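Local coordinates for DUF1214 domain-containing protein (PDB 6ANS), which is of unknown function, a two-subunit member of the DUF1214 family that joins a group of helices to beta-sheets and carries a bound sodium ion, at residues G34-D39 with A226-L231; C41-R46 with R233-V238; E79-F84 with G142-G147. All coordinates share one frame; numbering follows the deposited sequence.

Interaction 1: residues G34-D39 with A226-L231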
ATOM      1  N   GLY A  34       5.508 -19.209  16.648  1.00 29.02           N
ATOM      2  CA  GLY A  34       4.161 -18.949  16.186  1.00 29.75           C
ATOM      3  C   GLY A  34       3.238 -18.362  17.232  1.00 26.08           C
ATOM      4  O   GLY A  34       2.107 -17.969  16.896  1.00 25.36           O
ATOM      5  N   GLN A  35       3.682 -18.285  18.490  1.00 26.94           N
ATOM      6  CA  GLN A  35       2.850 -17.687  19.525  1.00 27.00           C
ATOM      7  C   GLN A  35       2.573 -16.216  19.218  1.00 33.28           C
ATOM      8  O   GLN A  35       1.429 -15.754  19.335  1.00 26.74           O
ATOM      9  CB  GLN A  35       3.537 -17.850  20.885  1.00 28.27           C
ATOM     10  CG  GLN A  35       2.729 -17.335  22.053  1.00 30.75           C
ATOM     11  CD  GLN A  35       1.433 -18.093  22.204  1.00 36.49           C
ATOM     12  OE1 GLN A  35       1.429 -19.315  22.400  1.00 39.66           O
ATOM     13  NE2 GLN A  35       0.325 -17.375  22.138  1.00 35.99           N
ATOM     14  N   THR A  36       3.598 -15.475  18.771  1.00 28.28           N
ATOM     15  CA  THR A  36       3.402 -14.060  18.458  1.00 25.18           C
ATOM     16  C   THR A  36       2.373 -13.888  17.354  1.00 24.12           C
ATOM     17  O   THR A  36       1.531 -12.977  17.407  1.00 23.59           O
ATOM     18  CB  THR A  36       4.723 -13.407  18.032  1.00 28.47           C
ATOM     19  OG1 THR A  36       5.728 -13.675  19.008  1.00 26.41           O
ATOM     20  CG2 THR A  36       4.544 -11.891  17.892  1.00 24.65           C
ATOM     21  N   TRP A  37       2.442 -14.744  16.330  1.00 23.89           N
ATOM     22  CA  TRP A  37       1.475 -14.655  15.248  1.00 23.04           C
ATOM     23  C   TRP A  37       0.071 -14.899  15.774  1.00 25.38           C
ATOM     24  O   TRP A  37      -0.874 -14.201  15.389  1.00 28.54           O
ATOM     25  CB  TRP A  37       1.823 -15.653  14.134  1.00 23.03           C
ATOM     26  CG  TRP A  37       0.926 -15.508  12.936  1.00 27.27           C
ATOM     27  CD1 TRP A  37      -0.076 -16.350  12.562  1.00 22.28           C
ATOM     28  CD2 TRP A  37       0.934 -14.438  11.972  1.00 27.52           C
ATOM     29  NE1 TRP A  37      -0.686 -15.881  11.426  1.00 24.46           N
ATOM     30  CE2 TRP A  37      -0.087 -14.711  11.043  1.00 25.41           C
ATOM     31  CE3 TRP A  37       1.715 -13.283  11.801  1.00 34.67           C
ATOM     32  CZ2 TRP A  37      -0.359 -13.876   9.967  1.00 20.89           C
ATOM     33  CZ3 TRP A  37       1.446 -12.449  10.726  1.00 29.61           C
ATOM     34  CH2 TRP A  37       0.419 -12.749   9.821  1.00 27.08           C
ATOM     35  N   ALA A  38      -0.087 -15.880  16.670  1.00 24.53           N
ATOM     36  CA  ALA A  38      -1.400 -16.113  17.261  1.00 24.67           C
ATOM     37  C   ALA A  38      -1.872 -14.888  18.033  1.00 26.19           C
ATOM     38  O   ALA A  38      -3.009 -14.430  17.862  1.00 27.51           O
ATOM     39  CB  ALA A  38      -1.357 -17.343  18.170  1.00 24.82           C
ATOM     40  N   ASP A  39      -0.994 -14.329  18.878  1.00 24.18           N
ATOM     41  CA  ASP A  39      -1.359 -13.151  19.661  1.00 24.21           C
ATOM     42  C   ASP A  39      -1.687 -11.968  18.766  1.00 27.74           C
ATOM     43  O   ASP A  39      -2.601 -11.191  19.061  1.00 26.50           O
ATOM     44  CB  ASP A  39      -0.220 -12.779  20.611  1.00 29.63           C
ATOM     45  CG  ASP A  39      -0.009 -13.809  21.682  1.00 31.19           C
ATOM     46  OD1 ASP A  39      -0.846 -14.742  21.785  1.00 30.91           O
ATOM     47  OD2 ASP A  39       1.013 -13.707  22.391  1.00 31.28           O
ATOM     48  N   ALA A 226      13.040  -8.001  16.744  1.00 28.77           N
ATOM     49  CA  ALA A 226      12.488  -6.786  16.152  1.00 29.64           C
ATOM     50  C   ALA A 226      11.140  -7.060  15.490  1.00 26.85           C
ATOM     51  O   ALA A 226      10.217  -6.238  15.566  1.00 33.25           O
ATOM     52  CB  ALA A 226      13.489  -6.192  15.160  1.00 30.59           C
ATOM     53  N   LEU A 227      10.999  -8.214  14.842  1.00 22.97           N
ATOM     54  CA  LEU A 227       9.721  -8.547  14.226  1.00 25.33           C
ATOM     55  C   LEU A 227       8.653  -8.812  15.284  1.00 26.11           C
ATOM     56  O   LEU A 227       7.489  -8.443  15.104  1.00 21.58           O
ATOM     57  CB  LEU A 227       9.871  -9.766  13.313  1.00 27.67           C
ATOM     58  CG  LEU A 227       8.543 -10.121  12.650  1.00 27.62           C
ATOM     59  CD1 LEU A 227       8.029  -8.928  11.794  1.00 24.12           C
ATOM     60  CD2 LEU A 227       8.605 -11.397  11.834  1.00 26.57           C
ATOM     61  N   GLN A 228       9.023  -9.475  16.380  1.00 25.94           N
ATOM     62  CA  GLN A 228       8.079  -9.677  17.474  1.00 32.88           C
ATOM     63  C   GLN A 228       7.509  -8.342  17.932  1.00 31.22           C
ATOM     64  O   GLN A 228       6.296  -8.197  18.104  1.00 30.61           O
ATOM     65  CB  GLN A 228       8.749 -10.421  18.640  1.00 24.29           C
ATOM     66  CG  GLN A 228       7.775 -10.853  19.771  1.00 24.87           C
ATOM     67  CD  GLN A 228       7.462  -9.732  20.788  1.00 32.81           C
ATOM     68  OE1 GLN A 228       8.171  -8.727  20.869  1.00 29.72           O
ATOM     69  NE2 GLN A 228       6.391  -9.915  21.560  1.00 32.52           N
ATOM     70  N   GLY A 229       8.381  -7.347  18.110  1.00 36.81           N
ATOM     71  CA  GLY A 229       7.923  -6.035  18.540  1.00 31.12           C
ATOM     72  C   GLY A 229       7.099  -5.325  17.485  1.00 28.80           C
ATOM     73  O   GLY A 229       6.112  -4.654  17.800  1.00 30.34           O
ATOM     74  N   GLY A 230       7.502  -5.442  16.220  1.00 24.93           N
ATOM     75  CA  GLY A 230       6.763  -4.773  15.160  1.00 24.95           C
ATOM     76  C   GLY A 230       5.363  -5.331  14.996  1.00 24.44           C
ATOM     77  O   GLY A 230       4.404  -4.582  14.806  1.00 26.87           O
ATOM     78  N   LEU A 231       5.221  -6.654  15.070  1.00 20.35           N
ATOM     79  CA  LEU A 231       3.895  -7.253  14.914  1.00 24.19           C
ATOM     80  C   LEU A 231       2.957  -6.825  16.038  1.00 26.39           C
ATOM     81  O   LEU A 231       1.813  -6.420  15.790  1.00 25.01           O
ATOM     82  CB  LEU A 231       4.006  -8.777  14.851  1.00 25.73           C
ATOM     83  CG  LEU A 231       4.569  -9.320  13.535  1.00 28.22           C
ATOM     84  CD1 LEU A 231       4.890 -10.810  13.658  1.00 22.02           C
ATOM     85  CD2 LEU A 231       3.590  -9.071  12.407  1.00 25.81           C
TER
HETATM   86  O   HOH W   1       5.023 -12.482  21.369  1.00 40.73           O
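Thr36 lies across the aliphatic part of Gln228, the two side chains crossing at about a right angle. The hydroxyl OG1 of Thr36 comes to 3.6 Å from CG of Gln228, and the Thr36 methyl CG2 sits 3.9 Å from the same carbon. With CG2 anti to the backbone N (chi1 -52°, measured to OG1), the methyl points into the helix interface while the hydroxyl stays beside its own backbone N. There OG1 meets a water at 2.7 Å, and that water accepts a hydrogen bond from NE2 of Gln228 at 2.9 Å. The first torsion of Gln228 lays CG on the threonine, and the bend at chi2 (-83°) brings the amide to the water. The two polar ends are thus joined through solvent, with no direct hydrogen bond across the interface. The helices 35-46 and 224-251 run side by side in the same direction here, their local axes 9° apart and 10.1 Å distant at closest approach, a near-parallel pair in which the start of helix 35-46 lies beside the first turns of the long helix 224-251. On the side of Thr36 away from the water, apolar groups take over: Leu231 brings CD2 to the edge of the Trp37 indole, near the ring plane, 4.3 Å from CZ3. The NE1 end of the indole reaches the second subunit, donating to the backbone O of its Leu44; Phe67 of that subunit also meets the ring. Helix 24-33 borders the pair as well, with Leu31 touching both Thr36 and Leu227.

Interaction 2: residues C41-R46 with R233-V238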
ATOM      1  N   CYS A  41      -2.958 -12.059  15.654  1.00 26.81           N
ATOM      2  CA  CYS A  41      -4.283 -12.233  15.067  1.00 30.19           C
ATOM      3  C   CYS A  41      -5.385 -12.063  16.118  1.00 29.91           C
ATOM      4  O   CYS A  41      -6.427 -11.456  15.837  1.00 24.00           O
ATOM      5  CB  CYS A  41      -4.364 -13.599  14.370  1.00 24.31           C
ATOM      6  SG  CYS A  41      -3.213 -13.735  12.952  1.00 25.96           S
ATOM      7  N   ASP A  42      -5.161 -12.554  17.340  1.00 22.25           N
ATOM      8  CA  ASP A  42      -6.167 -12.398  18.398  1.00 24.02           C
ATOM      9  C   ASP A  42      -6.348 -10.940  18.819  1.00 32.58           C
ATOM     10  O   ASP A  42      -7.450 -10.541  19.220  1.00 29.34           O
ATOM     11  CB  ASP A  42      -5.790 -13.218  19.636  1.00 25.04           C
ATOM     12  CG  ASP A  42      -5.924 -14.710  19.416  1.00 34.09           C
ATOM     13  OD1 ASP A  42      -6.574 -15.122  18.426  1.00 34.89           O
ATOM     14  OD2 ASP A  42      -5.402 -15.466  20.264  1.00 30.53           O
ATOM     15  N   THR A  43      -5.275 -10.146  18.800  1.00 31.11           N
ATOM     16  CA  THR A  43      -5.429  -8.721  19.065  1.00 31.30           C
ATOM     17  C   THR A  43      -6.218  -8.056  17.949  1.00 27.80           C
ATOM     18  O   THR A  43      -7.124  -7.259  18.206  1.00 26.25           O
ATOM     19  CB  THR A  43      -4.059  -8.069  19.239  1.00 22.36           C
ATOM     20  OG1 THR A  43      -3.373  -8.717  20.314  1.00 23.21           O
ATOM     21  CG2 THR A  43      -4.188  -6.541  19.507  1.00 22.29           C
ATOM     22  N   LEU A  44      -5.906  -8.401  16.704  1.00 31.91           N
ATOM     23  CA  LEU A  44      -6.725  -7.965  15.578  1.00 26.99           C
ATOM     24  C   LEU A  44      -8.188  -8.324  15.788  1.00 29.07           C
ATOM     25  O   LEU A  44      -9.081  -7.482  15.624  1.00 23.20           O
ATOM     26  CB  LEU A  44      -6.213  -8.623  14.305  1.00 25.75           C
ATOM     27  CG  LEU A  44      -5.153  -7.796  13.632  1.00 45.00           C
ATOM     28  CD1 LEU A  44      -4.576  -8.547  12.445  1.00 51.16           C
ATOM     29  CD2 LEU A  44      -5.879  -6.518  13.221  1.00 50.36           C
ATOM     30  N   LYS A  45      -8.448  -9.578  16.166  1.00 21.08           N
ATOM     31  CA  LYS A  45      -9.823 -10.021  16.359  1.00 25.93           C
ATOM     32  C   LYS A  45     -10.519  -9.186  17.424  1.00 23.36           C
ATOM     33  O   LYS A  45     -11.629  -8.693  17.208  1.00 22.48           O
ATOM     34  CB  LYS A  45      -9.848 -11.512  16.725  1.00 23.44           C
ATOM     35  CG  LYS A  45     -11.239 -12.094  16.969  1.00 23.44           C
ATOM     36  CD  LYS A  45     -11.201 -13.640  16.858  1.00 32.94           C
ATOM     37  CE  LYS A  45     -10.326 -14.273  17.939  1.00 37.43           C
ATOM     38  NZ  LYS A  45     -10.339 -15.765  17.895  1.00 31.48           N
ATOM     39  N   ARG A  46      -9.855  -8.993  18.574  1.00 28.26           N
ATOM     40  CA  ARG A  46     -10.448  -8.250  19.676  1.00 22.73           C
ATOM     41  C   ARG A  46     -10.768  -6.809  19.287  1.00 25.13           C
ATOM     42  O   ARG A  46     -11.694  -6.206  19.845  1.00 30.87           O
ATOM     43  CB  ARG A  46      -9.504  -8.286  20.875  1.00 28.40           C
ATOM     44  CG  ARG A  46     -10.130  -7.852  22.172  1.00 30.20           C
ATOM     45  CD  ARG A  46      -9.178  -8.037  23.347  1.00 43.88           C
ATOM     46  NE  ARG A  46      -8.034  -7.125  23.269  1.00 47.46           N
ATOM     47  CZ  ARG A  46      -6.767  -7.524  23.335  1.00 46.64           C
ATOM     48  NH1 ARG A  46      -6.492  -8.815  23.510  1.00 45.21           N
ATOM     49  NH2 ARG A  46      -5.780  -6.640  23.246  1.00 32.76           N
ATOM     50  N   ARG A 233       3.181  -4.203  18.017  1.00 23.78           N
ATOM     51  CA  ARG A 233       2.857  -2.783  17.884  1.00 23.12           C
ATOM     52  C   ARG A 233       1.841  -2.558  16.770  1.00 21.12           C
ATOM     53  O   ARG A 233       0.909  -1.754  16.922  1.00 25.62           O
ATOM     54  CB  ARG A 233       4.124  -1.949  17.642  1.00 23.91           C
ATOM     55  CG  ARG A 233       4.924  -1.642  18.943  1.00 25.81           C
ATOM     56  CD  ARG A 233       6.076  -0.655  18.679  1.00 28.87           C
ATOM     57  NE  ARG A 233       7.123  -1.279  17.870  1.00 32.82           N
ATOM     58  CZ  ARG A 233       8.076  -2.059  18.372  1.00 37.20           C
ATOM     59  NH1 ARG A 233       8.120  -2.289  19.680  1.00 36.29           N
ATOM     60  NH2 ARG A 233       8.989  -2.598  17.572  1.00 36.70           N
ATOM     61  N   ALA A 234       1.991  -3.269  15.649  1.00 19.08           N
ATOM     62  CA  ALA A 234       1.027  -3.134  14.559  1.00 21.78           C
ATOM     63  C   ALA A 234      -0.370  -3.538  15.013  1.00 20.93           C
ATOM     64  O   ALA A 234      -1.339  -2.804  14.795  1.00 20.94           O
ATOM     65  CB  ALA A 234       1.469  -3.965  13.350  1.00 18.58           C
ATOM     66  N   ALA A 235      -0.486  -4.692  15.681  1.00 23.35           N
ATOM     67  CA  ALA A 235      -1.794  -5.151  16.154  1.00 25.46           C
ATOM     68  C   ALA A 235      -2.376  -4.180  17.164  1.00 27.07           C
ATOM     69  O   ALA A 235      -3.572  -3.870  17.123  1.00 22.46           O
ATOM     70  CB  ALA A 235      -1.694  -6.559  16.774  1.00 20.82           C
ATOM     71  N   GLN A 236      -1.542  -3.693  18.088  1.00 22.15           N
ATOM     72  CA  GLN A 236      -2.029  -2.769  19.105  1.00 20.74           C
ATOM     73  C   GLN A 236      -2.380  -1.409  18.514  1.00 24.61           C
ATOM     74  O   GLN A 236      -3.247  -0.713  19.055  1.00 24.99           O
ATOM     75  CB  GLN A 236      -0.995  -2.644  20.229  1.00 21.54           C
ATOM     76  CG  GLN A 236      -1.055  -3.822  21.217  1.00 33.18           C
ATOM     77  CD  GLN A 236       0.303  -4.197  21.771  1.00 51.71           C
ATOM     78  OE1 GLN A 236       1.254  -3.409  21.705  1.00 42.68           O
ATOM     79  NE2 GLN A 236       0.399  -5.401  22.352  1.00 55.66           N
ATOM     80  N   PHE A 237      -1.732  -1.026  17.407  1.00 25.64           N
ATOM     81  CA  PHE A 237      -2.117   0.185  16.685  1.00 28.29           C
ATOM     82  C   PHE A 237      -3.560   0.109  16.193  1.00 23.74           C
ATOM     83  O   PHE A 237      -4.304   1.090  16.297  1.00 26.43           O
ATOM     84  CB  PHE A 237      -1.160   0.418  15.512  1.00 24.61           C
ATOM     85  CG  PHE A 237      -1.418   1.695  14.736  1.00 27.48           C
ATOM     86  CD1 PHE A 237      -0.786   2.889  15.098  1.00 21.24           C
ATOM     87  CD2 PHE A 237      -2.274   1.694  13.635  1.00 21.75           C
ATOM     88  CE1 PHE A 237      -1.009   4.066  14.372  1.00 29.54           C
ATOM     89  CE2 PHE A 237      -2.511   2.863  12.908  1.00 28.08           C
ATOM     90  CZ  PHE A 237      -1.873   4.058  13.273  1.00 22.98           C
ATOM     91  N   VAL A 238      -3.970  -1.034  15.635  1.00 24.15           N
ATOM     92  CA  VAL A 238      -5.348  -1.178  15.156  1.00 24.10           C
ATOM     93  C   VAL A 238      -6.329  -0.994  16.305  1.00 23.71           C
ATOM     94  O   VAL A 238      -7.293  -0.219  16.214  1.00 27.12           O
ATOM     95  CB  VAL A 238      -5.561  -2.550  14.488  1.00 24.50           C
ATOM     96  CG1 VAL A 238      -7.035  -2.722  14.144  1.00 19.69           C
ATOM     97  CG2 VAL A 238      -4.715  -2.680  13.249  1.00 22.85           C
TER
HETATM   98  O   HOH W   2      -2.301  -7.241  22.327  1.00 40.26           O
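Thr43 leads from helix 35-46 onto Ala235 of helix 224-251. Its CB already touches, 3.7 Å from CB of Ala235. One bond further, the methyl CG2 lies anti to the backbone N and reaches over the alanine, against CB of Ala235 and 3.6 Å from its carbonyl O; it also skirts the start of Gln236. The other branch, OG1, stays on its own helix, where it bonds to the backbone O of Asp39. The same OG1 accepts from a water at 2.7 Å, and this water in turn takes a long bond from NE2 of Gln236 (3.3 Å). Two partners therefore hold the hydroxyl, while the methyl does the packing.

The next residue, Leu44, sets CD2 against the forked end of Val238, about a turn beyond Ala235; CD2 is 4.0 Å from CG2 of Val238, with CG1 close by, and one methyl fits against both branches. The small alanine lets the backbones come close: the CA atoms of Leu44 and Ala235 are 5.7 Å apart, and the local axes run parallel within 4° at 8.6 Å.

Arg46 bridges to Glu239 further along helix 224-251. Helix 35-46 faces the second subunit with Cys41 and Lys45, whereas helix 224-251 turns Phe237 toward helix 60-83 and the short helix 143-146, so this pair stands between the dimer interface and the rest of the subunit.

Interaction 3: residues E79-F84 with G142-G147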
ATOM      1  N   GLU A  79       2.928  -1.248   7.591  1.00 21.79           N
ATOM      2  CA  GLU A  79       3.959  -0.414   6.986  1.00 25.99           C
ATOM      3  C   GLU A  79       4.680   0.387   8.052  1.00 27.11           C
ATOM      4  O   GLU A  79       5.920   0.491   8.044  1.00 20.17           O
ATOM      5  CB  GLU A  79       3.330   0.510   5.938  1.00 18.61           C
ATOM      6  CG  GLU A  79       2.812  -0.247   4.681  1.00 23.66           C
ATOM      7  CD  GLU A  79       2.152   0.668   3.640  1.00 33.83           C
ATOM      8  OE1 GLU A  79       2.328   1.899   3.704  1.00 43.70           O
ATOM      9  OE2 GLU A  79       1.439   0.152   2.756  1.00 42.52           O
HETATM   10  N   MSE A  80       3.916   0.945   8.983  1.00 21.79           N
HETATM   11  CA  MSE A  80       4.449   1.729  10.069  1.00 24.68           C
HETATM   12  C   MSE A  80       5.415   0.949  10.945  1.00 26.66           C
HETATM   13  O   MSE A  80       6.501   1.421  11.231  1.00 23.38           O
HETATM   14  CB  MSE A  80       3.311   2.265  10.929  1.00 19.70           C
HETATM   15  CG  MSE A  80       3.794   3.141  12.074  1.00 29.37           C
HETATM   16 SE   MSE A  80       2.264   3.848  13.073  1.00 41.85          SE
HETATM   17  CE  MSE A  80       1.450   5.035  11.705  1.00 26.60           C
ATOM     18  N   HIS A  81       5.024  -0.261  11.352  1.00 23.46           N
ATOM     19  CA  HIS A  81       5.734  -0.951  12.417  1.00 25.41           C
ATOM     20  C   HIS A  81       6.504  -2.179  11.976  1.00 26.21           C
ATOM     21  O   HIS A  81       7.311  -2.675  12.758  1.00 30.04           O
ATOM     22  CB  HIS A  81       4.757  -1.363  13.523  1.00 23.48           C
ATOM     23  CG  HIS A  81       4.239  -0.202  14.306  1.00 21.17           C
ATOM     24  ND1 HIS A  81       5.062   0.588  15.078  1.00 21.89           N
ATOM     25  CD2 HIS A  81       2.992   0.312  14.430  1.00 24.51           C
ATOM     26  CE1 HIS A  81       4.338   1.525  15.670  1.00 27.22           C
ATOM     27  NE2 HIS A  81       3.080   1.378  15.294  1.00 24.07           N
ATOM     28  N   VAL A  82       6.302  -2.676  10.754  1.00 27.55           N
ATOM     29  CA  VAL A  82       7.021  -3.842  10.258  1.00 23.22           C
ATOM     30  C   VAL A  82       7.882  -3.500   9.042  1.00 27.89           C
ATOM     31  O   VAL A  82       9.083  -3.754   9.039  1.00 30.09           O
ATOM     32  CB  VAL A  82       6.059  -5.008   9.950  1.00 23.92           C
ATOM     33  CG1 VAL A  82       6.778  -6.110   9.183  1.00 21.28           C
ATOM     34  CG2 VAL A  82       5.495  -5.552  11.258  1.00 20.68           C
ATOM     35  N   GLU A  83       7.288  -2.879   8.015  1.00 25.99           N
ATOM     36  CA  GLU A  83       8.009  -2.720   6.754  1.00 23.97           C
ATOM     37  C   GLU A  83       8.912  -1.489   6.723  1.00 27.85           C
ATOM     38  O   GLU A  83      10.007  -1.551   6.154  1.00 31.92           O
ATOM     39  CB  GLU A  83       7.024  -2.669   5.574  1.00 19.78           C
ATOM     40  CG  GLU A  83       6.197  -3.936   5.412  1.00 23.93           C
ATOM     41  CD  GLU A  83       7.050  -5.167   5.118  1.00 28.81           C
ATOM     42  OE1 GLU A  83       8.228  -5.009   4.727  1.00 26.73           O
ATOM     43  OE2 GLU A  83       6.535  -6.295   5.264  1.00 26.89           O
ATOM     44  N   PHE A  84       8.483  -0.364   7.300  1.00 30.33           N
ATOM     45  CA  PHE A  84       9.235   0.893   7.245  1.00 29.54           C
ATOM     46  C   PHE A  84       9.611   1.384   8.638  1.00 33.77           C
ATOM     47  O   PHE A  84       9.494   2.572   8.939  1.00 30.87           O
ATOM     48  CB  PHE A  84       8.459   1.987   6.507  1.00 27.17           C
ATOM     49  CG  PHE A  84       8.170   1.659   5.084  1.00 31.08           C
ATOM     50  CD1 PHE A  84       9.093   1.957   4.091  1.00 32.60           C
ATOM     51  CD2 PHE A  84       6.996   0.999   4.733  1.00 26.03           C
ATOM     52  CE1 PHE A  84       8.839   1.627   2.759  1.00 32.42           C
ATOM     53  CE2 PHE A  84       6.736   0.647   3.403  1.00 26.08           C
ATOM     54  CZ  PHE A  84       7.662   0.967   2.412  1.00 32.57           C
ATOM     55  N   GLY A 142       3.107   7.147  20.153  1.00 31.39           N
ATOM     56  CA  GLY A 142       2.319   6.559  19.085  1.00 27.60           C
ATOM     57  C   GLY A 142       0.992   6.085  19.626  1.00 28.60           C
ATOM     58  O   GLY A 142       0.831   5.825  20.821  1.00 30.02           O
ATOM     59  N   TYR A 143       0.009   5.976  18.723  1.00 28.05           N
ATOM     60  CA  TYR A 143      -1.310   5.525  19.159  1.00 29.13           C
ATOM     61  C   TYR A 143      -1.210   4.166  19.830  1.00 30.74           C
ATOM     62  O   TYR A 143      -1.907   3.906  20.812  1.00 32.22           O
ATOM     63  CB  TYR A 143      -2.300   5.454  17.993  1.00 28.47           C
ATOM     64  CG  TYR A 143      -2.607   6.766  17.318  1.00 34.40           C
ATOM     65  CD1 TYR A 143      -2.361   8.000  17.955  1.00 29.09           C
ATOM     66  CD2 TYR A 143      -3.129   6.781  16.027  1.00 28.04           C
ATOM     67  CE1 TYR A 143      -2.638   9.209  17.302  1.00 26.13           C
ATOM     68  CE2 TYR A 143      -3.410   7.981  15.371  1.00 31.09           C
ATOM     69  CZ  TYR A 143      -3.168   9.182  16.005  1.00 25.38           C
ATOM     70  OH  TYR A 143      -3.464  10.336  15.334  1.00 24.71           O
ATOM     71  N   GLU A 144      -0.354   3.283  19.302  1.00 30.68           N
ATOM     72  CA  GLU A 144      -0.214   1.947  19.872  1.00 36.87           C
ATOM     73  C   GLU A 144       0.461   1.969  21.240  1.00 33.69           C
ATOM     74  O   GLU A 144       0.360   0.981  21.970  1.00 35.55           O
ATOM     75  CB  GLU A 144       0.584   1.027  18.939  1.00 32.25           C
ATOM     76  CG  GLU A 144       2.096   1.246  18.964  1.00 31.83           C
ATOM     77  CD  GLU A 144       2.508   2.616  18.445  1.00 29.99           C
ATOM     78  OE1 GLU A 144       1.937   3.053  17.440  1.00 28.80           O
ATOM     79  OE2 GLU A 144       3.392   3.259  19.049  1.00 37.55           O
ATOM     80  N   THR A 145       1.157   3.056  21.591  1.00 37.27           N
ATOM     81  CA  THR A 145       1.915   3.112  22.846  1.00 43.84           C
ATOM     82  C   THR A 145       1.193   3.930  23.914  1.00 45.49           C
ATOM     83  O   THR A 145       0.749   3.374  24.922  1.00 49.75           O
ATOM     84  CB  THR A 145       3.318   3.684  22.606  1.00 42.72           C
ATOM     85  OG1 THR A 145       4.028   2.838  21.694  1.00 45.86           O
ATOM     86  CG2 THR A 145       4.096   3.747  23.915  1.00 44.52           C
ATOM     87  N   ASP A 146       1.074   5.248  23.712  1.00 40.73           N
ATOM     88  CA  ASP A 146       0.393   6.125  24.663  1.00 47.88           C
ATOM     89  C   ASP A 146      -0.933   6.665  24.136  1.00 46.36           C
ATOM     90  O   ASP A 146      -1.528   7.534  24.776  1.00 50.81           O
ATOM     91  CB  ASP A 146       1.290   7.300  25.086  1.00 38.55           C
ATOM     92  CG  ASP A 146       1.918   8.058  23.896  1.00 41.22           C
ATOM     93  OD1 ASP A 146       1.543   7.851  22.718  1.00 35.97           O
ATOM     94  OD2 ASP A 146       2.782   8.914  24.165  1.00 46.89           O
ATOM     95  N   GLY A 147      -1.419   6.171  22.999  1.00 40.18           N
ATOM     96  CA  GLY A 147      -2.608   6.751  22.401  1.00 34.79           C
ATOM     97  C   GLY A 147      -2.420   8.173  21.905  1.00 41.14           C
ATOM     98  O   GLY A 147      -3.400   8.878  21.658  1.00 35.03           O
TER
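OE2 of Glu144 accepts a hydrogen bond from OG1 of Thr145, its neighbour in the chain, at 2.8 Å and on the anti side of the carboxylate. The other oxygen, OE1, makes the link between the segments: NE2 of His81 donates to it at 3.0 Å. That bond is weak, its N-H...O angle only 132°, although OE1 lies at the edge of the imidazole and near its plane. The ring and carboxylate planes stand 72° apart. CE1 of His81 also comes near, 3.4 Å from OE1 of Glu144, so the acid meets the NE2-CE1 side of the ring. Glu144 reaches it with CG set between the backbone N and the carbonyl carbon (chi1 78°) and a further bend at chi2.

OE2 has the shorter bond and OE1 only a weak one, which together may restrict the rotation of the carboxylate. Glu144 belongs to a short, weakly bonded helical turn, and His81 to the end of the long helix 60-83, which finishes in a wider pi-type turn; the contact ties that helix end to the turn following strand 133-140, an inner strand of a four-stranded antiparallel sheet. Gly142 O accepts from the backbone N of both Thr145 and Asp146, while Gly142 N donates to OD1 of Asp146 at 3.1 Å, closing the turn on itself. CG of Met80, a selenomethionine, lies over the centre of one imidazole face. From helix 224-251, Arg233 packs on His81 and Phe237 touches both Met80 and Glu144.

From the N terminus, helix 35-46 supplies the first halves of interactions 1 and 2 in turn, and the chain then passes through helix 60-83 and the first sheets before helix 224-251 returns the partners in the same order. The two loops, each spanning 186 residues, therefore cross rather than nest, as a parallel helix pair requires. Interaction 3 closes a shorter loop of 57 residues, inside both, between the end of helix 60-83 and the turn after strand 133-140. Helix 224-251 links all three: Gly230 and Leu227 pack on 79-84, and further along the helix runs over both segments of interaction 3.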